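Local coordinates for putative phenazine biosynthesis PhzC/PhzF protein (PDB 4DUN), which probably acts as an isomerase, as expected for a member of the PhzF family, at residues A80-S84 and N85-V89; F96-S100 and G101-V105. One frame throughout, in Å; residues are numbered along the deposited sequence.

Interaction 1. Residues A80-S84 and N85-V89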
ATOM      1  N   ALA A  80      19.461   0.066  -8.552  1.00 15.78           N
ATOM      2  CA  ALA A  80      20.629   0.550  -9.295  1.00 16.75           C
ATOM      3  C   ALA A  80      20.631   2.078  -9.311  1.00 19.07           C
ATOM      4  O   ALA A  80      21.681   2.684  -9.129  1.00 20.42           O
ATOM      5  CB  ALA A  80      20.630   0.002 -10.720  1.00 17.37           C
ATOM      6  N   TYR A  81      19.446   2.701  -9.491  1.00 16.20           N
ATOM      7  CA  TYR A  81      19.302   4.163  -9.461  1.00 16.03           C
ATOM      8  C   TYR A  81      19.796   4.696  -8.105  1.00 19.37           C
ATOM      9  O   TYR A  81      20.600   5.630  -8.047  1.00 19.44           O
ATOM     10  CB  TYR A  81      17.829   4.566  -9.727  1.00 17.93           C
ATOM     11  CG  TYR A  81      17.534   6.022  -9.394  1.00 21.54           C
ATOM     12  CD1 TYR A  81      17.662   7.017 -10.356  1.00 24.56           C
ATOM     13  CD2 TYR A  81      17.169   6.405  -8.100  1.00 22.76           C
ATOM     14  CE1 TYR A  81      17.402   8.355 -10.053  1.00 26.21           C
ATOM     15  CE2 TYR A  81      16.954   7.745  -7.776  1.00 24.90           C
ATOM     16  CZ  TYR A  81      17.056   8.713  -8.760  1.00 34.81           C
ATOM     17  OH  TYR A  81      16.820  10.032  -8.445  1.00 38.35           O
ATOM     18  N   VAL A  82      19.382   4.041  -7.012  1.00 17.36           N
ATOM     19  CA  VAL A  82      19.797   4.455  -5.675  1.00 18.16           C
ATOM     20  C   VAL A  82      21.330   4.333  -5.514  1.00 21.89           C
ATOM     21  O   VAL A  82      21.947   5.279  -5.019  1.00 22.56           O
ATOM     22  CB  VAL A  82      19.029   3.675  -4.579  1.00 20.85           C
ATOM     23  CG1 VAL A  82      19.656   3.892  -3.195  1.00 21.54           C
ATOM     24  CG2 VAL A  82      17.556   4.084  -4.566  1.00 19.99           C
ATOM     25  N   ILE A  83      21.923   3.193  -5.931  0.50 18.66           N
ATOM     26  CA  ILE A  83      23.370   2.958  -5.815  0.50 18.18           C
ATOM     27  C   ILE A  83      24.159   4.078  -6.529  0.50 21.71           C
ATOM     28  O   ILE A  83      25.033   4.704  -5.915  0.50 21.69           O
ATOM     29  CB  ILE A  83      23.774   1.539  -6.348  0.50 20.51           C
ATOM     30  CG1 ILE A  83      23.157   0.386  -5.498  0.50 20.79           C
ATOM     31  CG2 ILE A  83      25.306   1.383  -6.490  0.50 21.67           C
ATOM     32  CD1 ILE A  83      23.535   0.355  -3.915  0.50 23.26           C
ATOM     33  N   SER A  84      23.849   4.320  -7.816  1.00 18.98           N
ATOM     34  CA  SER A  84      24.570   5.296  -8.645  1.00 18.69           C
ATOM     35  C   SER A  84      24.264   6.755  -8.306  1.00 22.64           C
ATOM     36  O   SER A  84      25.077   7.609  -8.612  1.00 23.02           O
ATOM     37  CB  SER A  84      24.316   5.042 -10.127  1.00 20.98           C
ATOM     38  OG  SER A  84      25.355   5.644 -10.879  1.00 21.81           O
ATOM     39  N   ASN A  85      23.130   7.059  -7.660  1.00 21.25           N
ATOM     40  CA  ASN A  85      22.853   8.443  -7.299  1.00 21.54           C
ATOM     41  C   ASN A  85      23.292   8.786  -5.876  1.00 27.67           C
ATOM     42  O   ASN A  85      23.536   9.975  -5.602  1.00 27.59           O
ATOM     43  CB  ASN A  85      21.359   8.768  -7.448  1.00 20.62           C
ATOM     44  CG  ASN A  85      20.969   9.089  -8.862  1.00 33.75           C
ATOM     45  OD1 ASN A  85      20.824  10.263  -9.230  1.00 27.11           O
ATOM     46  ND2 ASN A  85      20.801   8.054  -9.688  1.00 23.26           N
ATOM     47  N   PHE A  86      23.381   7.777  -4.964  1.00 24.40           N
ATOM     48  CA  PHE A  86      23.656   8.088  -3.559  1.00 25.82           C
ATOM     49  C   PHE A  86      24.769   7.300  -2.871  1.00 30.14           C
ATOM     50  O   PHE A  86      25.322   7.795  -1.888  1.00 31.37           O
ATOM     51  CB  PHE A  86      22.365   7.870  -2.735  1.00 27.74           C
ATOM     52  CG  PHE A  86      21.212   8.712  -3.223  1.00 29.78           C
ATOM     53  CD1 PHE A  86      21.158  10.075  -2.944  1.00 35.95           C
ATOM     54  CD2 PHE A  86      20.214   8.159  -4.017  1.00 31.09           C
ATOM     55  CE1 PHE A  86      20.122  10.869  -3.445  1.00 37.25           C
ATOM     56  CE2 PHE A  86      19.168   8.949  -4.500  1.00 34.91           C
ATOM     57  CZ  PHE A  86      19.139  10.303  -4.222  1.00 35.10           C
ATOM     58  N   ILE A  87      25.045   6.074  -3.312  1.00 25.98           N
ATOM     59  CA  ILE A  87      25.957   5.180  -2.592  1.00 25.82           C
ATOM     60  C   ILE A  87      27.350   5.208  -3.187  1.00 29.35           C
ATOM     61  O   ILE A  87      28.314   5.453  -2.458  1.00 29.40           O
ATOM     62  CB  ILE A  87      25.352   3.740  -2.547  1.00 27.59           C
ATOM     63  CG1 ILE A  87      23.852   3.730  -2.080  1.00 26.46           C
ATOM     64  CG2 ILE A  87      26.240   2.765  -1.756  1.00 28.87           C
ATOM     65  CD1 ILE A  87      23.461   4.506  -0.728  1.00 34.28           C
ATOM     66  N   ASP A  88      27.456   4.926  -4.492  1.00 24.72           N
ATOM     67  CA  ASP A  88      28.682   4.980  -5.281  1.00 25.00           C
ATOM     68  C   ASP A  88      28.366   5.912  -6.413  1.00 28.41           C
ATOM     69  O   ASP A  88      28.006   5.471  -7.501  1.00 26.94           O
ATOM     70  CB  ASP A  88      29.107   3.578  -5.746  1.00 26.29           C
ATOM     71  CG  ASP A  88      30.498   3.494  -6.364  1.00 31.44           C
ATOM     72  OD1 ASP A  88      31.165   4.548  -6.491  1.00 33.99           O
ATOM     73  OD2 ASP A  88      30.906   2.386  -6.749  1.00 29.40           O
ATOM     74  N   VAL A  89      28.392   7.220  -6.116  1.00 26.70           N
ATOM     75  CA  VAL A  89      27.930   8.276  -7.012  1.00 27.09           C
ATOM     76  C   VAL A  89      28.560   8.181  -8.402  1.00 29.59           C
ATOM     77  O   VAL A  89      29.780   8.245  -8.552  1.00 29.47           O
ATOM     78  CB  VAL A  89      28.076   9.700  -6.411  1.00 32.48           C
ATOM     79  CG1 VAL A  89      27.523  10.760  -7.367  1.00 32.12           C
ATOM     80  CG2 VAL A  89      27.357   9.795  -5.062  1.00 32.72           C
TER

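Interaction 2. Residues F96-S100 and G101-V105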
ATOM      1  N   PHE A  96      24.574  -7.092  -8.819  1.00 19.01           N
ATOM      2  CA  PHE A  96      23.810  -7.553  -7.654  1.00 18.63           C
ATOM      3  C   PHE A  96      23.816  -9.062  -7.561  1.00 23.96           C
ATOM      4  O   PHE A  96      23.588  -9.729  -8.568  1.00 23.33           O
ATOM      5  CB  PHE A  96      22.351  -7.098  -7.740  1.00 19.35           C
ATOM      6  CG  PHE A  96      22.097  -5.615  -7.682  1.00 18.88           C
ATOM      7  CD1 PHE A  96      22.270  -4.912  -6.492  1.00 20.72           C
ATOM      8  CD2 PHE A  96      21.579  -4.939  -8.783  1.00 20.09           C
ATOM      9  CE1 PHE A  96      21.975  -3.546  -6.417  1.00 21.22           C
ATOM     10  CE2 PHE A  96      21.244  -3.580  -8.696  1.00 21.93           C
ATOM     11  CZ  PHE A  96      21.452  -2.892  -7.514  1.00 20.29           C
ATOM     12  N   PHE A  97      24.011  -9.600  -6.347  1.00 21.27           N
ATOM     13  CA  PHE A  97      23.915 -11.029  -6.104  1.00 20.61           C
ATOM     14  C   PHE A  97      22.571 -11.294  -5.452  1.00 21.50           C
ATOM     15  O   PHE A  97      22.253 -10.715  -4.413  1.00 19.86           O
ATOM     16  CB  PHE A  97      25.098 -11.542  -5.284  1.00 23.35           C
ATOM     17  CG  PHE A  97      26.356 -11.533  -6.123  1.00 26.24           C
ATOM     18  CD1 PHE A  97      27.238 -10.460  -6.069  1.00 31.43           C
ATOM     19  CD2 PHE A  97      26.607 -12.550  -7.039  1.00 28.66           C
ATOM     20  CE1 PHE A  97      28.373 -10.424  -6.893  1.00 34.01           C
ATOM     21  CE2 PHE A  97      27.751 -12.524  -7.844  1.00 32.91           C
ATOM     22  CZ  PHE A  97      28.625 -11.462  -7.764  1.00 32.11           C
ATOM     23  N   THR A  98      21.741 -12.123  -6.117  1.00 18.71           N
ATOM     24  CA  THR A  98      20.358 -12.385  -5.716  1.00 17.40           C
ATOM     25  C   THR A  98      20.036 -13.885  -5.630  1.00 21.07           C
ATOM     26  O   THR A  98      20.855 -14.720  -6.014  1.00 21.52           O
ATOM     27  CB  THR A  98      19.387 -11.751  -6.748  1.00 21.39           C
ATOM     28  OG1 THR A  98      19.292 -12.603  -7.905  1.00 21.06           O
ATOM     29  CG2 THR A  98      19.778 -10.298  -7.145  1.00 21.02           C
ATOM     30  N   GLN A  99      18.780 -14.197  -5.263  1.00 18.14           N
ATOM     31  CA  GLN A  99      18.235 -15.572  -5.206  1.00 19.93           C
ATOM     32  C   GLN A  99      18.325 -16.249  -6.573  1.00 24.15           C
ATOM     33  O   GLN A  99      18.375 -17.472  -6.635  1.00 24.32           O
ATOM     34  CB  GLN A  99      16.755 -15.540  -4.786  1.00 20.52           C
ATOM     35  CG  GLN A  99      16.512 -15.118  -3.340  1.00 27.81           C
ATOM     36  CD  GLN A  99      16.722 -16.229  -2.352  1.00 36.17           C
ATOM     37  OE1 GLN A  99      17.209 -17.320  -2.678  1.00 31.25           O
ATOM     38  NE2 GLN A  99      16.346 -15.973  -1.114  1.00 28.01           N
ATOM     39  N   SER A 100      18.273 -15.446  -7.658  1.00 22.13           N
ATOM     40  CA  SER A 100      18.303 -15.942  -9.046  1.00 23.89           C
ATOM     41  C   SER A 100      19.653 -15.712  -9.746  1.00 30.29           C
ATOM     42  O   SER A 100      19.733 -15.757 -10.972  1.00 32.04           O
ATOM     43  CB  SER A 100      17.182 -15.297  -9.862  1.00 26.29           C
ATOM     44  OG  SER A 100      15.951 -15.767  -9.347  1.00 28.90           O
ATOM     45  N   GLY A 101      20.706 -15.522  -8.971  1.00 25.85           N
ATOM     46  CA  GLY A 101      22.038 -15.344  -9.529  1.00 25.12           C
ATOM     47  C   GLY A 101      22.443 -13.896  -9.664  1.00 26.21           C
ATOM     48  O   GLY A 101      21.819 -13.004  -9.081  1.00 23.17           O
ATOM     49  N   LYS A 102      23.523 -13.668 -10.400  1.00 22.42           N
ATOM     50  CA  LYS A 102      24.065 -12.326 -10.566  1.00 21.66           C
ATOM     51  C   LYS A 102      23.247 -11.512 -11.572  1.00 24.69           C
ATOM     52  O   LYS A 102      22.963 -12.000 -12.666  1.00 25.19           O
ATOM     53  CB  LYS A 102      25.535 -12.401 -11.012  1.00 24.11           C
ATOM     54  CG  LYS A 102      26.210 -11.029 -11.127  1.00 26.84           C
ATOM     55  CD  LYS A 102      27.736 -11.127 -11.298  1.00 32.94           C
ATOM     56  CE  LYS A 102      28.212 -11.419 -12.687  1.00 42.89           C
ATOM     57  NZ  LYS A 102      29.658 -11.096 -12.822  1.00 55.53           N
ATOM     58  N   LEU A 103      22.921 -10.267 -11.216  1.00 19.87           N
ATOM     59  CA  LEU A 103      22.229  -9.351 -12.124  1.00 20.04           C
ATOM     60  C   LEU A 103      23.097  -8.132 -12.356  1.00 23.27           C
ATOM     61  O   LEU A 103      23.635  -7.546 -11.401  1.00 22.24           O
ATOM     62  CB  LEU A 103      20.848  -8.918 -11.608  1.00 19.68           C
ATOM     63  CG  LEU A 103      19.834 -10.003 -11.247  1.00 24.88           C
ATOM     64  CD1 LEU A 103      18.632  -9.365 -10.583  1.00 25.62           C
ATOM     65  CD2 LEU A 103      19.398 -10.805 -12.470  1.00 27.45           C
ATOM     66  N   GLU A 104      23.273  -7.756 -13.617  0.50 19.02           N
ATOM     67  CA  GLU A 104      24.049  -6.558 -13.927  0.50 17.80           C
ATOM     68  C   GLU A 104      23.126  -5.467 -14.443  0.50 19.89           C
ATOM     69  O   GLU A 104      22.205  -5.752 -15.202  0.50 18.64           O
ATOM     70  CB  GLU A 104      25.160  -6.843 -14.950  0.50 20.00           C
ATOM     71  CG  GLU A 104      26.062  -5.641 -15.179  0.50 26.59           C
ATOM     72  CD  GLU A 104      27.400  -5.944 -15.813  0.50 41.65           C
ATOM     73  OE1 GLU A 104      27.552  -5.664 -17.022  0.50 25.25           O
ATOM     74  OE2 GLU A 104      28.305  -6.434 -15.102  0.50 39.66           O
ATOM     75  N   VAL A 105      23.370  -4.220 -14.016  1.00 16.51           N
ATOM     76  CA  VAL A 105      22.620  -3.040 -14.477  1.00 16.74           C
ATOM     77  C   VAL A 105      23.683  -2.035 -14.956  1.00 22.37           C
ATOM     78  O   VAL A 105      24.681  -1.833 -14.260  1.00 21.86           O
ATOM     79  CB  VAL A 105      21.638  -2.429 -13.433  1.00 19.11           C
ATOM     80  CG1 VAL A 105      20.841  -1.259 -14.039  1.00 19.49           C
ATOM     81  CG2 VAL A 105      20.685  -3.493 -12.880  1.00 18.36           C
TER
HETATM   82  O   HOH W   1      21.038 -14.089 -13.180  1.00 41.81           O

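Interaction 1. Residues A80-S84 and N85-V89
With CG of Y81 turned away from its own backbone N (chi1 166°) and CG of N85 swung back beside its own (chi1 -82°), ring and carboxamide meet one helical turn apart. The amide lies over one face of the phenol, offset toward the rim, the two planes 28° apart, and N85 ND2 comes within 3.4 Å of Y81 CD1. That same nitrogen donates to Y81 O at 2.9 Å, the acceptor lying near the plane of the N85 amide, while N85 N also donates to Y81 O. Two bonds thus grip one carbonyl, and the side-chain bond helps fix the rotation of the amide, tilted over the ring.

Further on, the helix is running out and widens into a pi-type turn. I83 O takes I87 N at 2.9 Å and the straighter D88 N at 2.8 Å, the donors arriving from opposite faces of the carbonyl plane. The hydroxyl of S84 is held by V91 O and R107 NH1, beyond the helix. Strands flank this C-terminal end of helix 73-87: Y112 of 111-117 touches Y81 and N85, Y7 of 4-11 stacks on F86, L253 of 244-259 meets Y81 and F86, and Y58 of 57-63 lies against I87.

Interaction 2. Residues F96-S100 and G101-V105
F96 and L103 face each other as an antiparallel hydrogen-bonded pair, and here the two strands are most regularly joined. F96 N donates to L103 O and L103 N to F96 O, both at 2.8 Å, nearly straight and in the plane of the accepting carbonyl. The F96 ring lies on the buried side and turns an edge to V105 CG2 at 4.2 Å; on the same sheet face T98 CG2 meets L103 CD1 at 3.7 Å, the two side chains crossing at about a right angle. T76 and A79 of helix 73-87 pack on the F96 ring, and T76 also touches V105.

The strands form a tight beta hairpin, 93-98 with 101-108, closed by a type I turn from T98 to G101. T98 carries much of the turn through its hydroxyl: with chi1 at 79°, OG1 sits between the backbone N and the carbonyl carbon, donates to G101 O at 2.8 Å on a lone pair, and accepts from S100 N at 3.0 Å to make an ST turn. G101 O also receives T98 N, from well above its plane. G101, with a positive phi of 97°, takes the chain from the turn into strand 101-108.

The other face is far looser. F97 and K102, an exposed non-hydrogen-bonded pair, run side by side, and the aliphatic K102 CD rests obliquely on F97 CZ at 3.7 Å before the lysine chain bends at chi3 and carries NZ clear of the ring; both residues touch a crystal neighbour, which may influence their conformation. Near the turn, a water bridges the strands by donating to both S100 O and K102 O.

In the fold
Interactions 1 and 2 are consecutive in the chain, the end of helix 73-87 leading into the hairpin, and they meet directly although their centres lie about 17 Å apart. A80 CB packs on V105 CG1 at 3.6 Å, and F96 CZ also touches A80 N, so the hairpin supplies part of the surface under the helix. Both contacts are partly buried, each with a sheltered side and an exposed end. In 80-89 one carbonyl takes a side-chain amide and another a second backbone donor at the widened last turn; in 96-105 paired strand bonds and a threonine hydroxyl do the work. Y58 and Y112 of neighbouring strands touch both.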